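Local coordinates for activator of (r)-2-hydroxyglutaryl-coa dehydratase (Acidaminococcus fermentans, PDB 1HUX) that hydrolyses ATP very slowly and uses it to drive electron transfer that activates the 2-hydroxyglutaryl-CoA dehydratase of glutamate fermentation, at the adenosine-5'-diphosphate site. Residues are numbered along the deposited sequence; one frame, centred on the assembly and turned at random.

The adenosine-5'-diphosphate site. Residues 11-14, 16, 104-105, 107, 132, 146-147, 216-218, 220, 243. With ADP (adenosine-5'-diphosphate), chain B.
ADP lies in the cleft between the two domains of an actin-fold ATPase of the BadF/BadG/BcrA/BcrD family, with 468 of its 572 Å² hidden by protein and about 104 Å² left unburied. The phosphate end is capped by the family's first phosphate loop, the turn Gly11-Ser12-Thr13 that leads into strand 14-21. Here beta-phosphate oxygen O3B is gripped three times: by backbone N of Ser12 (2.6 Å), by backbone N of Thr13 (2.7 Å) and by the hydroxyl OG of Ser12. The short Ser12 side chain, with chi1 59° placing OG between backbone N and carbonyl carbon, curls back to the same oxygen its own N-H meets. Thr13 adds a side wall, its CB alongside O3B and O3A and its methyl CG2 towards O5'. Backbone of Gly104 and Gly105 makes a floor along the alpha-phosphate and O5', and Gly216 and Gly217 continue it past the ribose; without side chains they can run this close. Gly132, starting helix 132-142, brings CA to the ribose O3', where a side chain would crowd the sugar, and Val218 turns CG2 to C4' (3.8 Å). Across the phosphates from Gly104, Lys16 and Gln243 form the lid. The Lys16 chain bends at chi2 and chi3, so that NZ bridges both phosphates, with a salt bridge to O2B (2.6 Å) and a hydrogen bond to O1A (3.2 Å). Ala14 O steadies NZ of Lys16 at 3.0 Å, although NZ stands above the carbonyl plane. An alanine in place of Lys16 would take away the bridging NZ and would probably leave the charge of both phosphates less well balanced. Gln243, its CG anti to backbone N (chi1 -176°) and its chain extended, brings NE2 to O1A in the amide plane (2.7 Å, 165° at H); a neutral amide can donate here without adding charge. Adenine sits between two walls: the poorly ordered Gln220 amide over one face, and on the other Ser147 CB, 3.7 Å from C6, with branched Val146 CG1 packing near N3 and C2.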
loop_
_atom_site.group_PDB
_atom_site.type_symbol
_atom_site.label_atom_id
_atom_site.label_comp_id
_atom_site.label_asym_id
_atom_site.label_seq_id
_atom_site.Cartn_x
_atom_site.Cartn_y
_atom_site.Cartn_z
ATOM N N GLY A 11 17.489 -13.295 -4.779
ATOM C CA GLY A 11 16.389 -12.446 -4.348
ATOM C C GLY A 11 15.159 -12.531 -5.233
ATOM O O GLY A 11 15.099 -13.358 -6.147
ATOM N N SER A 12 14.168 -11.684 -4.963
ATOM C CA SER A 12 12.931 -11.670 -5.751
ATOM C C SER A 12 13.111 -10.869 -7.053
ATOM O O SER A 12 12.409 -11.083 -8.041
ATOM C CB SER A 12 11.802 -11.060 -4.920
ATOM O OG SER A 12 12.136 -9.736 -4.533
ATOM N N THR A 13 14.075 -9.957 -7.038
ATOM C CA THR A 13 14.376 -9.103 -8.178
ATOM C C THR A 13 15.571 -9.609 -8.969
ATOM O O THR A 13 15.559 -9.645 -10.197
ATOM C CB THR A 13 14.688 -7.656 -7.689
ATOM O OG1 THR A 13 13.460 -7.013 -7.350
ATOM C CG2 THR A 13 15.432 -6.835 -8.744
ATOM N N ALA A 14 16.617 -9.989 -8.258
ATOM C CA ALA A 14 17.809 -10.447 -8.932
ATOM C C ALA A 14 18.486 -11.539 -8.148
ATOM O O ALA A 14 18.132 -11.810 -7.005
ATOM C CB ALA A 14 18.758 -9.287 -9.118
ATOM N N LYS A 16 22.310 -12.605 -7.051
ATOM C CA LYS A 16 23.703 -12.155 -6.977
ATOM C C LYS A 16 24.582 -13.323 -6.553
ATOM O O LYS A 16 24.132 -14.227 -5.830
ATOM C CB LYS A 16 23.869 -11.000 -5.974
ATOM C CG LYS A 16 23.314 -9.615 -6.403
ATOM C CD LYS A 16 21.796 -9.581 -6.438
ATOM C CE LYS A 16 21.170 -9.949 -5.102
ATOM N NZ LYS A 16 19.683 -10.040 -5.214
ATOM N N GLY A 104 15.622 -3.774 -0.461
ATOM C CA GLY A 104 15.629 -4.476 -1.725
ATOM C C GLY A 104 14.251 -4.334 -2.327
ATOM O O GLY A 104 13.394 -3.694 -1.724
ATOM N N GLY A 105 14.017 -4.898 -3.507
ATOM C CA GLY A 105 12.688 -4.802 -4.079
ATOM C C GLY A 105 11.803 -5.660 -3.201
ATOM O O GLY A 105 12.277 -6.628 -2.593
ATOM N N ASP A 107 10.769 -5.600 -0.176
ATOM C CA ASP A 107 10.989 -5.727 1.276
ATOM C C ASP A 107 12.127 -4.853 1.850
ATOM O O ASP A 107 13.077 -4.475 1.143
ATOM C CB ASP A 107 11.266 -7.188 1.632
ATOM C CG ASP A 107 12.678 -7.604 1.279
ATOM O OD1 ASP A 107 13.048 -7.499 0.085
ATOM O OD2 ASP A 107 13.420 -8.019 2.197
ATOM N N GLY A 132 11.981 -1.023 -2.835
ATOM C CA GLY A 132 12.427 -0.513 -4.116
ATOM C C GLY A 132 11.258 -0.507 -5.081
ATOM O O GLY A 132 11.300 0.133 -6.142
ATOM N N VAL A 146 14.650 4.411 -12.672
ATOM C CA VAL A 146 14.941 4.179 -11.265
ATOM C C VAL A 146 16.392 4.474 -10.900
ATOM O O VAL A 146 16.677 4.881 -9.771
ATOM C CB VAL A 146 14.615 2.735 -10.880
ATOM C CG1 VAL A 146 14.985 2.475 -9.428
ATOM C CG2 VAL A 146 13.146 2.475 -11.098
ATOM N N SER A 147 17.309 4.281 -11.842
ATOM C CA SER A 147 18.722 4.541 -11.575
ATOM C C SER A 147 19.121 5.992 -11.857
ATOM O O SER A 147 20.302 6.356 -11.816
ATOM C CB SER A 147 19.587 3.582 -12.392
ATOM O OG SER A 147 18.974 3.323 -13.639
ATOM N N GLY A 216 21.793 -3.514 -0.146
ATOM C CA GLY A 216 20.712 -3.777 -1.078
ATOM C C GLY A 216 20.896 -2.974 -2.348
ATOM O O GLY A 216 21.784 -2.118 -2.435
ATOM N N GLY A 217 20.064 -3.237 -3.345
ATOM C CA GLY A 217 20.214 -2.511 -4.587
ATOM C C GLY A 217 19.906 -1.047 -4.412
ATOM O O GLY A 217 20.642 -0.189 -4.910
ATOM N N VAL A 218 18.820 -0.752 -3.702
ATOM C CA VAL A 218 18.436 0.634 -3.482
ATOM C C VAL A 218 19.571 1.408 -2.805
ATOM O O VAL A 218 19.606 2.639 -2.830
ATOM C CB VAL A 218 17.166 0.717 -2.624
ATOM C CG1 VAL A 218 16.715 2.154 -2.510
ATOM C CG2 VAL A 218 16.073 -0.139 -3.248
ATOM N N GLN A 220 22.389 1.975 -3.723
ATOM C CA GLN A 220 23.037 2.843 -4.701
ATOM C C GLN A 220 22.438 4.240 -4.720
ATOM O O GLN A 220 23.164 5.238 -4.809
ATOM C CB GLN A 220 22.926 2.219 -6.083
ATOM C CG GLN A 220 23.681 0.921 -6.207
ATOM C CD GLN A 220 23.200 0.106 -7.372
ATOM O OE1 GLN A 220 23.138 0.593 -8.497
ATOM N NE2 GLN A 220 22.853 -1.147 -7.114
ATOM N N GLN A 243 24.938 -4.232 -3.111
ATOM C CA GLN A 243 23.931 -5.202 -3.555
ATOM C C GLN A 243 24.399 -6.657 -3.542
ATOM O O GLN A 243 23.591 -7.583 -3.684
ATOM C CB GLN A 243 23.445 -4.819 -4.956
ATOM C CG GLN A 243 22.329 -5.696 -5.503
ATOM C CD GLN A 243 21.778 -5.169 -6.818
ATOM O OE1 GLN A 243 22.459 -4.414 -7.543
ATOM N NE2 GLN A 243 20.552 -5.572 -7.146
HETATM P PB ADP B . 16.122 -8.723 -3.929
HETATM O O1B ADP B . 16.041 -8.336 -2.480
HETATM O O2B ADP B . 17.290 -9.694 -4.283
HETATM O O3B ADP B . 14.796 -9.160 -4.525
HETATM P PA ADP B . 17.780 -6.554 -4.638
HETATM O O1A ADP B . 18.800 -7.033 -5.636
HETATM O O2A ADP B . 18.224 -6.288 -3.269
HETATM O O3A ADP B . 16.517 -7.524 -4.690
HETATM O "O5'" ADP B . 17.037 -5.326 -5.253
HETATM C "C5'" ADP B . 17.708 -4.195 -5.431
HETATM C "C4'" ADP B . 16.837 -3.019 -5.666
HETATM O "O4'" ADP B . 17.673 -1.883 -6.039
HETATM C "C3'" ADP B . 15.670 -3.084 -6.791
HETATM O "O3'" ADP B . 14.509 -2.309 -6.400
HETATM C "C2'" ADP B . 16.459 -2.542 -7.966
HETATM O "O2'" ADP B . 15.715 -1.926 -9.068
HETATM C "C1'" ADP B . 17.326 -1.494 -7.280
HETATM N N9 ADP B . 18.445 -0.931 -8.071
HETATM C C8 ADP B . 19.318 -1.649 -8.781
HETATM N N7 ADP B . 20.185 -0.930 -9.359
HETATM C C5 ADP B . 19.854 0.373 -9.009
HETATM C C6 ADP B . 20.420 1.663 -9.294
HETATM N N6 ADP B . 21.516 1.829 -10.087
HETATM N N1 ADP B . 19.820 2.760 -8.745
HETATM C C2 ADP B . 18.735 2.600 -7.971
HETATM N N3 ADP B . 18.140 1.436 -7.644
HETATM C C4 ADP B . 18.755 0.360 -8.200
#